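Side-chain contacts in xyloglucan-specific endo-beta-1,4-glucanase (Uncultured bacterium, PDB 4W88), which hydrolyses the beta-1,4-glucan backbone of xyloglucan as an endo-acting enzyme of glycoside hydrolase family 5: residues A[228-231]-A[237-240]; A[244-249]-A[287-292]; A[126-131]-A[175-180]; A[115-120]-A[167-172]; A[32-37]-A[81-86]. The protein carries 1 engineered substitution. All coordinates share one frame; numbering follows the deposited sequence.

Contact 1: A[228-231]-A[237-240]; sequences YFFT and SYSV. With BGC (beta-D-glucopyranose), chain C.
One hydrogen bond joins the two backbones: Tyr238 N donates to Phe229 O at 2.8 Å, with an N-H...O angle of 161°. A CA-H...O contact runs beside it, with Phe230 CA 3.6 Å from Tyr238 O. Lys277 NZ bonds to both Tyr238 O and Phe230 O, so it clamps the same two backbones. The apolar packing centres on the Tyr238 ring. Its CG lies between the backbone N and the carbonyl carbon (chi1 50°), which lays the ring over the helix backbone. Phe229 O and Phe230 N sit over one ring face, both offset toward the rim. Tyr238 CE1 touches Phe229 CB at 3.5 Å, and Tyr238 CE2 touches Phe230 CB at 3.7 Å. An alanine in place of Tyr238 would probably leave both of these CB atoms without their cover and open a gap over the helix backbone. The short helix 228-231 follows strand 218-223, the sixth strand of the TIM barrel, and the 237-240 loop leads on to helix 246-261. The Phe230 ring reaches this loop by its edge, with CE1 3.5 Å from Ser239 O and near the ring plane. Ser237 turns its hydroxyl back to Ala234 O. Tyr228 starts away from the loop at its CB and belongs to the glycan pocket. One face of its ring covers C3 of the bound glucose, and Tyr228 CE1 lies 3.6 Å from the sugar O4.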
# COMPACT_ATOMS: atom_id res chain seq x y z
N TYR A 228 5.83 11.65 11.59
CA TYR A 228 4.89 10.92 12.38
C TYR A 228 4.13 11.80 13.34
O TYR A 228 2.92 11.69 13.51
CB TYR A 228 5.64 9.80 13.12
CG TYR A 228 4.80 9.04 14.09
CD1 TYR A 228 3.90 8.12 13.65
CD2 TYR A 228 4.92 9.22 15.46
CE1 TYR A 228 3.09 7.43 14.52
CE2 TYR A 228 4.13 8.51 16.32
CZ TYR A 228 3.21 7.62 15.83
OH TYR A 228 2.44 6.86 16.65
N PHE A 229 4.84 12.72 13.96
CA PHE A 229 4.17 13.61 14.96
C PHE A 229 3.18 14.61 14.39
O PHE A 229 2.31 15.14 15.13
CB PHE A 229 5.20 14.31 15.83
CG PHE A 229 5.81 13.42 16.90
CD1 PHE A 229 5.07 12.40 17.49
CD2 PHE A 229 7.06 13.68 17.38
CE1 PHE A 229 5.62 11.59 18.47
CE2 PHE A 229 7.60 12.89 18.39
CZ PHE A 229 6.87 11.85 18.93
N PHE A 230 3.29 14.87 13.09
CA PHE A 230 2.26 15.66 12.43
C PHE A 230 1.08 14.79 11.97
O PHE A 230 -0.08 15.20 12.08
CB PHE A 230 2.83 16.41 11.23
CG PHE A 230 1.80 17.21 10.51
CD1 PHE A 230 1.25 18.34 11.10
CD2 PHE A 230 1.36 16.85 9.28
CE1 PHE A 230 0.25 19.06 10.44
CE2 PHE A 230 0.37 17.56 8.64
CZ PHE A 230 -0.19 18.65 9.22
N THR A 231 1.39 13.61 11.41
CA THR A 231 0.36 12.83 10.73
C THR A 231 -0.48 11.95 11.65
O THR A 231 -1.65 11.59 11.33
CB THR A 231 1.01 11.91 9.64
OG1 THR A 231 2.01 11.11 10.27
CG2 THR A 231 1.69 12.76 8.56
N SER A 237 2.83 14.90 19.60
CA SER A 237 2.28 15.23 18.29
C SER A 237 1.82 16.66 18.18
O SER A 237 1.57 17.33 19.24
CB SER A 237 1.15 14.26 17.88
OG SER A 237 -0.02 14.35 18.66
N TYR A 238 1.69 17.17 16.98
CA TYR A 238 1.28 18.56 16.79
C TYR A 238 0.40 18.63 15.54
O TYR A 238 0.43 17.72 14.69
CB TYR A 238 2.53 19.45 16.67
CG TYR A 238 3.54 18.98 15.68
CD1 TYR A 238 4.57 18.10 16.03
CD2 TYR A 238 3.47 19.40 14.38
CE1 TYR A 238 5.51 17.67 15.08
CE2 TYR A 238 4.41 18.97 13.43
CZ TYR A 238 5.41 18.08 13.77
OH TYR A 238 6.30 17.63 12.83
N SER A 239 -0.36 19.72 15.40
CA SER A 239 -1.22 19.94 14.28
C SER A 239 -0.88 21.10 13.39
O SER A 239 -1.60 21.36 12.41
CB SER A 239 -2.63 20.10 14.77
OG SER A 239 -2.81 21.34 15.49
N VAL A 240 0.18 21.83 13.72
CA VAL A 240 0.59 22.98 12.95
C VAL A 240 1.65 22.58 11.95
O VAL A 240 2.57 21.87 12.25
CB VAL A 240 1.15 24.05 13.90
CG1 VAL A 240 1.71 25.25 13.13
CG2 VAL A 240 0.10 24.44 14.91
C2 BGC C . 6.68 5.00 15.63
C3 BGC C . 5.99 5.16 14.24
C4 BGC C . 5.08 3.95 14.22
C5 BGC C . 4.61 3.87 15.69
C6 BGC C . 3.93 2.55 16.09
C1 BGC C . 5.94 5.35 16.94
O1 BGC C . 6.53 5.56 18.34
O2 BGC C . 7.66 5.93 15.65
O3 BGC C . 6.94 5.26 13.18
O4 BGC C . 3.74 4.00 13.83
O5 BGC C . 5.36 4.10 16.90
O6 BGC C . 2.54 2.83 16.39

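Contact 2: A[244-249]-A[287-292]; sequences SKKNDI and IGDYVG
Lys246 reaches across to Asp289 where helices 246-261 and 280-295 meet. These are neighbouring helices on the outside of the TIM barrel, with strand 267-272 between them in the chain. From CB the lysine chain runs fully extended, its CG anti to the backbone N (chi1 -180°). It meets the aspartate at about a right angle. Lys246 CD is the first atom to touch, 3.8 Å from Asp289 CG. Lys246 CE comes next, 3.8 Å from Asp289 OD1 and near the backbone O of the same residue. The tip, Lys246 NZ, makes a long salt bridge to Asp289 OD1 at 3.5 Å. The other carboxylate oxygen, OD2, accepts a hydrogen bond from Trp241 NE1, which fixes the rotation of the group. A methionine at Lys246 would probably leave Asp289 OD1 without its positive mate at this partly exposed edge. One helical turn further on, the contact becomes buried and apolar. Ile249 crosses Tyr290 at about a right angle, and the Tyr290 ring stacks with Trp286. The phenol oxygen of Tyr290 is bonded to Thr224 OG1. Ile249 CG2 is 4.1 Å from Tyr290 CD1, and Ile249 CD1 packs 4.0 Å from both CA and CB of Tyr290.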
# COMPACT_ATOMS: atom_id res chain seq x y z
N SER A 244 8.76 24.23 9.26
CA SER A 244 9.94 24.06 10.09
C SER A 244 10.40 22.61 10.20
O SER A 244 11.58 22.37 10.44
CB SER A 244 9.72 24.64 11.50
OG SER A 244 8.85 23.84 12.25
N LYS A 245 9.47 21.67 10.05
CA LYS A 245 9.82 20.24 10.09
C LYS A 245 9.92 19.61 8.71
O LYS A 245 9.95 18.35 8.61
CB LYS A 245 8.83 19.43 10.96
CG LYS A 245 8.71 19.85 12.41
CD LYS A 245 9.69 19.12 13.31
CE LYS A 245 11.06 19.70 13.25
NZ LYS A 245 11.83 19.10 14.38
N LYS A 246 10.02 20.43 7.66
CA LYS A 246 10.17 19.88 6.29
C LYS A 246 11.45 19.03 6.18
O LYS A 246 11.52 18.05 5.40
CB LYS A 246 10.13 20.96 5.20
CG LYS A 246 10.27 20.40 3.79
CD LYS A 246 10.19 21.49 2.73
CE LYS A 246 10.08 20.94 1.33
NZ LYS A 246 9.88 22.09 0.41
N ASN A 247 12.46 19.43 6.93
CA ASN A 247 13.73 18.63 7.02
C ASN A 247 13.51 17.13 7.33
O ASN A 247 14.29 16.29 6.86
CB ASN A 247 14.70 19.27 8.03
CG ASN A 247 13.96 19.73 9.32
OD1 ASN A 247 13.55 18.91 10.17
ND2 ASN A 247 13.72 21.04 9.41
N ASP A 248 12.49 16.81 8.12
CA ASP A 248 12.19 15.40 8.40
C ASP A 248 11.83 14.68 7.10
O ASP A 248 12.20 13.49 6.88
CB ASP A 248 11.06 15.25 9.40
CG ASP A 248 11.48 15.61 10.83
OD1 ASP A 248 12.59 16.05 11.11
OD2 ASP A 248 10.66 15.44 11.71
N ILE A 249 11.05 15.38 6.26
CA ILE A 249 10.64 14.82 4.98
C ILE A 249 11.86 14.68 4.06
O ILE A 249 12.11 13.61 3.48
CB ILE A 249 9.60 15.68 4.31
CG1 ILE A 249 8.32 15.75 5.12
CG2 ILE A 249 9.28 15.12 2.95
CD1 ILE A 249 7.31 16.84 4.66
N ILE A 287 0.89 18.84 2.56
CA ILE A 287 0.80 18.11 1.26
C ILE A 287 1.69 18.78 0.22
O ILE A 287 2.42 18.12 -0.50
CB ILE A 287 -0.66 18.03 0.73
CG1 ILE A 287 -1.57 17.20 1.71
CG2 ILE A 287 -0.74 17.66 -0.72
CD1 ILE A 287 -3.07 17.26 1.49
N GLY A 288 1.68 20.12 0.22
CA GLY A 288 2.61 20.86 -0.64
C GLY A 288 4.05 20.44 -0.45
O GLY A 288 4.77 20.19 -1.39
N ASP A 289 4.48 20.38 0.80
CA ASP A 289 5.86 20.05 1.12
C ASP A 289 6.17 18.59 0.88
O ASP A 289 7.27 18.24 0.37
CB ASP A 289 6.17 20.41 2.60
CG ASP A 289 6.39 21.89 2.79
OD1 ASP A 289 6.67 22.61 1.80
OD2 ASP A 289 6.31 22.35 3.94
N TYR A 290 5.21 17.75 1.23
CA TYR A 290 5.42 16.29 1.17
C TYR A 290 5.28 15.77 -0.28
O TYR A 290 6.22 15.18 -0.85
CB TYR A 290 4.45 15.61 2.10
CG TYR A 290 4.61 14.12 2.01
CD1 TYR A 290 5.52 13.43 2.77
CD2 TYR A 290 3.84 13.43 1.11
CE1 TYR A 290 5.72 12.06 2.59
CE2 TYR A 290 3.98 12.10 0.93
CZ TYR A 290 4.90 11.36 1.63
OH TYR A 290 5.02 10.00 1.41
N VAL A 291 4.14 16.01 -0.91
CA VAL A 291 3.95 15.57 -2.29
C VAL A 291 4.87 16.31 -3.23
O VAL A 291 5.43 15.72 -4.18
CB VAL A 291 2.48 15.59 -2.71
CG1 VAL A 291 2.31 15.03 -4.13
CG2 VAL A 291 1.63 14.77 -1.71
N GLY A 292 5.07 17.60 -2.96
CA GLY A 292 6.09 18.37 -3.71
C GLY A 292 7.51 17.76 -3.71
O GLY A 292 8.23 17.79 -4.76

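Contact 3: A[126-131]-A[175-180]; sequences AIWKQL and KAFIDA
Trp128 and Phe177 form the tight, buried half of this contact. They make an edge-to-face pair: the edge of the Phe177 ring points at the face of the indole. The centroids of the Phe177 ring and the five-membered ring of Trp128 are 4.6 Å apart, and the planes meet at 60°. Phe177 CD1 is 3.6 Å from Trp128 CG, while Phe177 CE1 is 3.7 Å from Trp128 CE2 and stands over the centre of the indole. Phe177 has CG on the far side of CA-CB from its backbone N (chi1 155°), and this brings the ring over to the tryptophan. Leu131 CD1, from the same helix as Trp128, covers the opposite indole face at a height of 3.6 Å, so the ring is held between two apolar layers. Its polar atom is also satisfied, since Trp128 NE1 donates to Gly146 O just past strand 142-145. Phe177 in turn packs on Leu193 of strand 193-196.

The other half is looser and lies toward solvent. Ala180 CB lies 4.3 Å from Lys129 N and 4.5 Å from Trp128 CB, and it also packs on Ala125 of the same helix. With so small a side chain here, the backbones come close, with 5.4 Å between Lys129 CA and Ala180 CA. The exposed Lys129 side chain runs off and away from Ala180. The axes of the two helical segments approach to 8.6 Å and cross at -31°. Near-parallel neighbours of this kind, resting on the strands within, are characteristic of the outer helix layer of a TIM barrel.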
# COMPACT_ATOMS: atom_id res chain seq x y z
N ALA A 126 1.92 -19.72 -2.03
CA ALA A 126 0.67 -20.35 -2.27
C ALA A 126 -0.51 -19.41 -2.49
O ALA A 126 -1.39 -19.66 -3.36
CB ALA A 126 0.36 -21.36 -1.19
N ILE A 127 -0.53 -18.28 -1.74
CA ILE A 127 -1.60 -17.32 -1.84
C ILE A 127 -1.39 -16.63 -3.21
O ILE A 127 -2.36 -16.46 -3.97
CB ILE A 127 -1.53 -16.34 -0.68
CG1 ILE A 127 -1.90 -17.03 0.68
CG2 ILE A 127 -2.45 -15.13 -0.91
CD1 ILE A 127 -1.52 -16.20 1.89
N TRP A 128 -0.15 -16.19 -3.49
CA TRP A 128 0.11 -15.42 -4.69
C TRP A 128 -0.04 -16.24 -5.95
O TRP A 128 -0.43 -15.66 -7.00
CB TRP A 128 1.43 -14.68 -4.61
CG TRP A 128 1.28 -13.38 -3.91
CD1 TRP A 128 1.70 -13.05 -2.65
CD2 TRP A 128 0.52 -12.27 -4.38
NE1 TRP A 128 1.26 -11.76 -2.34
CE2 TRP A 128 0.55 -11.27 -3.40
CE3 TRP A 128 -0.14 -12.01 -5.59
CZ2 TRP A 128 -0.07 -10.02 -3.58
CZ3 TRP A 128 -0.78 -10.80 -5.74
CH2 TRP A 128 -0.78 -9.82 -4.75
N LYS A 129 0.26 -17.55 -5.91
CA LYS A 129 -0.03 -18.36 -7.10
C LYS A 129 -1.52 -18.27 -7.46
O LYS A 129 -1.86 -18.13 -8.64
CB LYS A 129 0.41 -19.82 -6.89
CG LYS A 129 0.05 -20.85 -7.98
CD LYS A 129 0.71 -22.21 -7.66
CE LYS A 129 0.71 -23.17 -8.81
NZ LYS A 129 -0.60 -23.70 -8.97
N GLN A 130 -2.40 -18.37 -6.43
CA GLN A 130 -3.82 -18.32 -6.65
C GLN A 130 -4.27 -16.97 -7.15
O GLN A 130 -5.12 -16.89 -8.08
CB GLN A 130 -4.62 -18.69 -5.42
CG GLN A 130 -4.39 -20.09 -4.95
CD GLN A 130 -5.09 -20.31 -3.62
OE1 GLN A 130 -6.32 -20.40 -3.51
NE2 GLN A 130 -4.28 -20.33 -2.57
N LEU A 131 -3.75 -15.91 -6.55
CA LEU A 131 -4.13 -14.53 -6.97
C LEU A 131 -3.67 -14.26 -8.40
O LEU A 131 -4.41 -13.75 -9.21
CB LEU A 131 -3.59 -13.48 -6.01
CG LEU A 131 -4.24 -13.51 -4.61
CD1 LEU A 131 -3.45 -12.46 -3.78
CD2 LEU A 131 -5.69 -13.23 -4.71
N LYS A 175 11.42 -12.53 -2.92
CA LYS A 175 11.77 -13.45 -4.01
C LYS A 175 10.72 -14.50 -4.22
O LYS A 175 10.43 -14.86 -5.35
CB LYS A 175 13.13 -14.19 -3.83
CG LYS A 175 14.25 -13.32 -3.66
CD LYS A 175 15.56 -14.03 -3.95
CE LYS A 175 16.55 -13.53 -2.93
NZ LYS A 175 17.97 -13.82 -3.24
N ALA A 176 10.16 -14.98 -3.12
CA ALA A 176 9.17 -16.05 -3.18
C ALA A 176 7.91 -15.55 -3.90
O ALA A 176 7.29 -16.24 -4.68
CB ALA A 176 8.83 -16.52 -1.81
N PHE A 177 7.54 -14.32 -3.57
CA PHE A 177 6.41 -13.64 -4.12
C PHE A 177 6.59 -13.47 -5.64
O PHE A 177 5.74 -13.84 -6.44
CB PHE A 177 6.25 -12.27 -3.43
CG PHE A 177 5.51 -11.22 -4.24
CD1 PHE A 177 4.20 -11.38 -4.70
CD2 PHE A 177 6.13 -10.01 -4.46
CE1 PHE A 177 3.56 -10.36 -5.38
CE2 PHE A 177 5.49 -8.98 -5.14
CZ PHE A 177 4.19 -9.14 -5.56
N ILE A 178 7.73 -12.92 -6.04
CA ILE A 178 8.01 -12.72 -7.47
C ILE A 178 8.02 -14.04 -8.19
O ILE A 178 7.39 -14.15 -9.26
CB ILE A 178 9.39 -12.04 -7.68
CG1 ILE A 178 9.30 -10.59 -7.17
CG2 ILE A 178 9.86 -12.10 -9.16
CD1 ILE A 178 10.68 -9.93 -6.95
N ASP A 179 8.73 -15.01 -7.64
CA ASP A 179 8.80 -16.34 -8.30
C ASP A 179 7.39 -16.97 -8.53
O ASP A 179 7.12 -17.50 -9.59
CB ASP A 179 9.69 -17.23 -7.45
CG ASP A 179 10.05 -18.48 -8.09
OD1 ASP A 179 9.24 -19.38 -7.98
OD2 ASP A 179 11.16 -18.60 -8.65
N ALA A 180 6.53 -16.92 -7.51
CA ALA A 180 5.25 -17.53 -7.56
C ALA A 180 4.42 -16.88 -8.65
O ALA A 180 3.68 -17.56 -9.39
CB ALA A 180 4.55 -17.43 -6.24

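Contact 4: A[115-120]-A[167-172]; sequences NNEAAL and RKLINA
Glu117 and Leu169 lie alongside each other and run in opposite directions, each reaching past the other. The touching part of the glutamate is its aliphatic stem: Leu169 CD1 is 3.7 Å from Glu117 CB and equally far from Glu117 CG. The glutamate is extended throughout, with CG anti to the backbone N (chi1 174°). Its carboxylate is thereby carried beyond the leucine to Ala172, where Glu117 OE1 is 3.7 Å from the CB methyl. That is plain packing and not a polar bond. The second branch of the leucine goes to another partner. Leu169 CD2 meets Leu120 CD1 at 3.8 Å, and these two side chains cross at about a right angle. One leucine thus fills the space between two residues that lie on the same face of helix 117-134, about one turn apart. The contact joins the start of this helix to helix 164-182, two successive helices of the TIM barrel wall with strand 142-145 between them in the chain. Glu117 stands in the first turn, just after Asn116 at the N-cap position. Its negative charge is probably favoured there by the helix N terminus. The buried Leu169 also touches Thr112, in the loop before helix 117-134.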
# COMPACT_ATOMS: atom_id res chain seq x y z
N ASN A 115 13.52 -18.16 11.86
CA ASN A 115 13.55 -19.61 11.97
C ASN A 115 12.40 -20.29 11.31
O ASN A 115 12.44 -21.49 11.18
CB ASN A 115 13.56 -20.05 13.42
CG ASN A 115 14.81 -19.62 14.10
OD1 ASN A 115 15.90 -19.53 13.51
ND2 ASN A 115 14.67 -19.30 15.34
N ASN A 116 11.41 -19.52 10.88
CA ASN A 116 10.24 -20.07 10.22
C ASN A 116 10.17 -19.73 8.75
O ASN A 116 9.06 -19.65 8.17
CB ASN A 116 8.99 -19.56 10.91
CG ASN A 116 7.81 -20.37 10.63
OD1 ASN A 116 7.89 -21.61 10.39
ND2 ASN A 116 6.62 -19.70 10.69
N GLU A 117 11.34 -19.54 8.13
CA GLU A 117 11.37 -19.01 6.77
C GLU A 117 10.60 -19.89 5.77
O GLU A 117 9.84 -19.35 4.94
CB GLU A 117 12.80 -18.83 6.33
CG GLU A 117 12.96 -18.43 4.88
CD GLU A 117 14.38 -18.12 4.52
OE1 GLU A 117 14.78 -18.50 3.48
OE2 GLU A 117 15.10 -17.44 5.21
N ALA A 118 10.78 -21.20 5.83
CA ALA A 118 10.18 -22.05 4.84
C ALA A 118 8.68 -21.93 4.87
O ALA A 118 8.07 -21.73 3.83
CB ALA A 118 10.63 -23.52 5.01
N ALA A 119 8.05 -22.08 6.04
CA ALA A 119 6.62 -21.99 6.16
C ALA A 119 6.09 -20.66 5.69
O ALA A 119 5.02 -20.59 5.06
CB ALA A 119 6.17 -22.20 7.60
N LEU A 120 6.83 -19.59 6.00
CA LEU A 120 6.44 -18.22 5.56
C LEU A 120 6.49 -18.02 4.05
O LEU A 120 5.49 -17.55 3.44
CB LEU A 120 7.32 -17.14 6.21
CG LEU A 120 7.10 -17.02 7.74
CD1 LEU A 120 8.22 -16.26 8.41
CD2 LEU A 120 5.76 -16.40 8.17
N ARG A 167 15.50 -8.74 8.10
CA ARG A 167 15.64 -8.14 6.81
C ARG A 167 16.12 -9.15 5.76
O ARG A 167 15.66 -9.05 4.62
CB ARG A 167 16.51 -6.90 6.86
CG ARG A 167 15.85 -5.79 7.65
CD ARG A 167 16.58 -4.48 7.49
NE ARG A 167 17.88 -4.45 8.09
CZ ARG A 167 18.18 -4.07 9.34
NH1 ARG A 167 17.26 -3.76 10.19
NH2 ARG A 167 19.44 -4.05 9.72
N LYS A 168 17.00 -10.09 6.12
CA LYS A 168 17.32 -11.23 5.23
C LYS A 168 16.06 -12.03 4.85
O LYS A 168 15.89 -12.41 3.68
CB LYS A 168 18.47 -12.16 5.75
CG LYS A 168 19.84 -11.54 5.98
CD LYS A 168 20.94 -12.61 6.28
CE LYS A 168 21.03 -13.02 7.77
NZ LYS A 168 21.92 -12.20 8.67
N LEU A 169 15.20 -12.31 5.84
CA LEU A 169 13.95 -13.03 5.62
C LEU A 169 13.04 -12.25 4.67
O LEU A 169 12.42 -12.84 3.79
CB LEU A 169 13.25 -13.30 6.95
CG LEU A 169 11.82 -13.85 6.90
CD1 LEU A 169 11.80 -15.24 6.23
CD2 LEU A 169 11.23 -13.95 8.28
N ILE A 170 12.98 -10.94 4.82
CA ILE A 170 12.14 -10.11 3.92
C ILE A 170 12.63 -10.28 2.49
O ILE A 170 11.84 -10.47 1.56
CB ILE A 170 12.17 -8.65 4.29
CG1 ILE A 170 11.42 -8.48 5.64
CG2 ILE A 170 11.49 -7.83 3.18
CD1 ILE A 170 9.99 -8.99 5.80
N ASN A 171 13.95 -10.26 2.32
CA ASN A 171 14.48 -10.48 0.96
C ASN A 171 14.06 -11.85 0.36
O ASN A 171 13.71 -11.91 -0.84
CB ASN A 171 16.02 -10.30 0.84
CG ASN A 171 16.47 -8.91 1.15
OD1 ASN A 171 15.78 -7.93 0.87
ND2 ASN A 171 17.62 -8.80 1.79
N ALA A 172 14.11 -12.90 1.17
CA ALA A 172 13.68 -14.22 0.74
C ALA A 172 12.18 -14.24 0.39
O ALA A 172 11.77 -14.79 -0.59
CB ALA A 172 13.96 -15.24 1.83

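Contact 5: A[32-37]-A[81-86]; sequences NAETSW and LARVKE
A salt-bridge network of buried Glu34 and Arg83 with exposed Glu86 ties the loop after the first strand of the TIM barrel to helix 78-92, which follows the second strand. The loop at 32-37 and the helix stay well apart, with Glu34 CA and Arg83 CA 9.4 Å from each other. Only long side chains bridge the distance. Glu34 is extended, and Arg83 meets it at about a right angle after a bend at chi2 (55°). The guanidinium grips the carboxylate side-on, and the two planes are nearly coplanar, 28° apart. Arg83 NE donates to Glu34 OE1 at 2.9 Å, on the syn side. Arg83 NH2 donates to Glu34 OE2 at 3.0 Å through the syn lone pair, in a bond of 163°. A weaker bond from Arg83 NH2 reaches Glu34 OE1 at 3.3 Å.

Thr42 bonds to both partners: its hydroxyl to Glu34 OE2, and its backbone O to Arg83 NH2. Both charged groups are therefore fixed in rotation, and each probably compensates the cost of burying the other. Within the loop, Ala33 O accepts from both the backbone N and the hydroxyl of Ser36. The remaining corner of the guanidinium, NH1, also bonds to Tyr90 OH. Its charged partner is one helical turn along: Arg83 NH1 donates to Glu86 OE1 at 2.9 Å, meeting this oxygen from above the carboxylate plane.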
# COMPACT_ATOMS: atom_id res chain seq x y z
N ASN A 32 -18.67 -10.93 4.55
CA ASN A 32 -19.03 -9.91 5.47
C ASN A 32 -17.85 -9.25 6.18
O ASN A 32 -18.02 -8.21 6.84
CB ASN A 32 -20.06 -10.42 6.45
CG ASN A 32 -21.34 -10.74 5.75
OD1 ASN A 32 -21.81 -10.00 4.83
ND2 ASN A 32 -21.88 -11.85 6.10
N ALA A 33 -16.64 -9.84 5.99
CA ALA A 33 -15.41 -9.19 6.50
C ALA A 33 -15.31 -7.77 6.00
O ALA A 33 -14.84 -6.86 6.72
CB ALA A 33 -14.16 -9.96 6.11
N GLU A 34 -15.78 -7.55 4.76
CA GLU A 34 -15.69 -6.25 4.11
C GLU A 34 -16.31 -5.09 4.91
O GLU A 34 -15.76 -4.01 4.92
CB GLU A 34 -16.30 -6.29 2.71
CG GLU A 34 -16.20 -4.97 1.97
CD GLU A 34 -16.65 -5.03 0.54
OE1 GLU A 34 -17.18 -6.12 0.14
OE2 GLU A 34 -16.57 -4.00 -0.19
N THR A 35 -17.40 -5.38 5.63
CA THR A 35 -18.16 -4.40 6.36
C THR A 35 -17.91 -4.49 7.85
O THR A 35 -18.53 -3.77 8.63
CB THR A 35 -19.65 -4.53 6.06
OG1 THR A 35 -20.09 -5.86 6.37
CG2 THR A 35 -19.92 -4.24 4.61
N SER A 36 -16.99 -5.37 8.26
CA SER A 36 -16.81 -5.74 9.69
C SER A 36 -16.20 -4.58 10.50
O SER A 36 -16.27 -4.58 11.70
CB SER A 36 -15.98 -7.03 9.81
OG SER A 36 -14.63 -6.87 9.43
N TRP A 37 -15.59 -3.62 9.83
CA TRP A 37 -15.01 -2.47 10.53
C TRP A 37 -15.79 -1.20 10.28
O TRP A 37 -15.28 -0.07 10.44
CB TRP A 37 -13.54 -2.31 10.18
CG TRP A 37 -12.60 -3.34 10.74
CD1 TRP A 37 -12.91 -4.33 11.61
CD2 TRP A 37 -11.18 -3.41 10.55
NE1 TRP A 37 -11.78 -5.00 11.98
CE2 TRP A 37 -10.72 -4.49 11.31
CE3 TRP A 37 -10.26 -2.70 9.80
CZ2 TRP A 37 -9.39 -4.84 11.37
CZ3 TRP A 37 -8.94 -3.04 9.84
CH2 TRP A 37 -8.50 -4.13 10.60
N LEU A 81 -12.48 -14.80 -3.05
CA LEU A 81 -11.80 -14.48 -4.27
C LEU A 81 -12.70 -13.78 -5.31
O LEU A 81 -12.26 -12.79 -5.94
CB LEU A 81 -11.22 -15.75 -4.89
CG LEU A 81 -10.39 -15.56 -6.16
CD1 LEU A 81 -9.22 -14.67 -5.92
CD2 LEU A 81 -9.83 -16.90 -6.60
N ALA A 82 -13.94 -14.23 -5.46
CA ALA A 82 -14.92 -13.58 -6.34
C ALA A 82 -15.18 -12.14 -5.96
O ALA A 82 -15.22 -11.27 -6.83
CB ALA A 82 -16.18 -14.37 -6.45
N ARG A 83 -15.28 -11.87 -4.67
CA ARG A 83 -15.53 -10.50 -4.22
C ARG A 83 -14.37 -9.58 -4.45
O ARG A 83 -14.55 -8.48 -4.91
CB ARG A 83 -15.97 -10.48 -2.76
CG ARG A 83 -16.28 -9.11 -2.24
CD ARG A 83 -17.33 -8.38 -3.09
NE ARG A 83 -17.52 -7.06 -2.56
CZ ARG A 83 -18.00 -6.02 -3.26
NH1 ARG A 83 -18.41 -6.18 -4.51
NH2 ARG A 83 -18.01 -4.83 -2.74
N VAL A 84 -13.18 -10.07 -4.15
CA VAL A 84 -11.95 -9.33 -4.45
C VAL A 84 -11.89 -8.97 -5.92
O VAL A 84 -11.66 -7.80 -6.27
CB VAL A 84 -10.72 -10.12 -4.06
CG1 VAL A 84 -9.47 -9.41 -4.47
CG2 VAL A 84 -10.70 -10.30 -2.52
N LYS A 85 -12.19 -9.96 -6.79
CA LYS A 85 -12.21 -9.70 -8.23
C LYS A 85 -13.28 -8.64 -8.62
O LYS A 85 -13.04 -7.80 -9.49
CB LYS A 85 -12.45 -11.01 -8.94
CG LYS A 85 -12.56 -10.91 -10.42
CD LYS A 85 -12.53 -12.30 -11.15
CE LYS A 85 -11.10 -12.78 -11.20
NZ LYS A 85 -10.96 -13.93 -12.21
N GLU A 86 -14.46 -8.66 -7.99
CA GLU A 86 -15.51 -7.66 -8.25
C GLU A 86 -15.03 -6.25 -7.96
O GLU A 86 -15.33 -5.35 -8.68
CB GLU A 86 -16.74 -7.87 -7.41
CG GLU A 86 -17.62 -8.96 -7.77
CD GLU A 86 -18.97 -8.73 -7.15
OE1 GLU A 86 -19.11 -8.53 -6.00
OE2 GLU A 86 -19.94 -8.74 -7.86

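How the contacts relate
From the N terminus, contact 5 comes first. It closes a loop holding helix 44-53 and strand 57-60. Contacts 4 and 3 follow and cross along the chain, because their segments alternate. Both join helices 117-134 and 164-182, with strand 142-145 in the span they close, and their centres are 14 Å apart. Contact 5 touches contact 3 through Leu81 CD1 and Leu131 CD2, 4.0 Å apart. Contact 1 then closes a short turn after strand 218-223. Contact 2 follows in series and spans strand 267-272. Tyr238 OH of contact 1 packs 3.3 Å from Lys245 CG of contact 2. Contacts 1 and 2 lie across the barrel from contact 3.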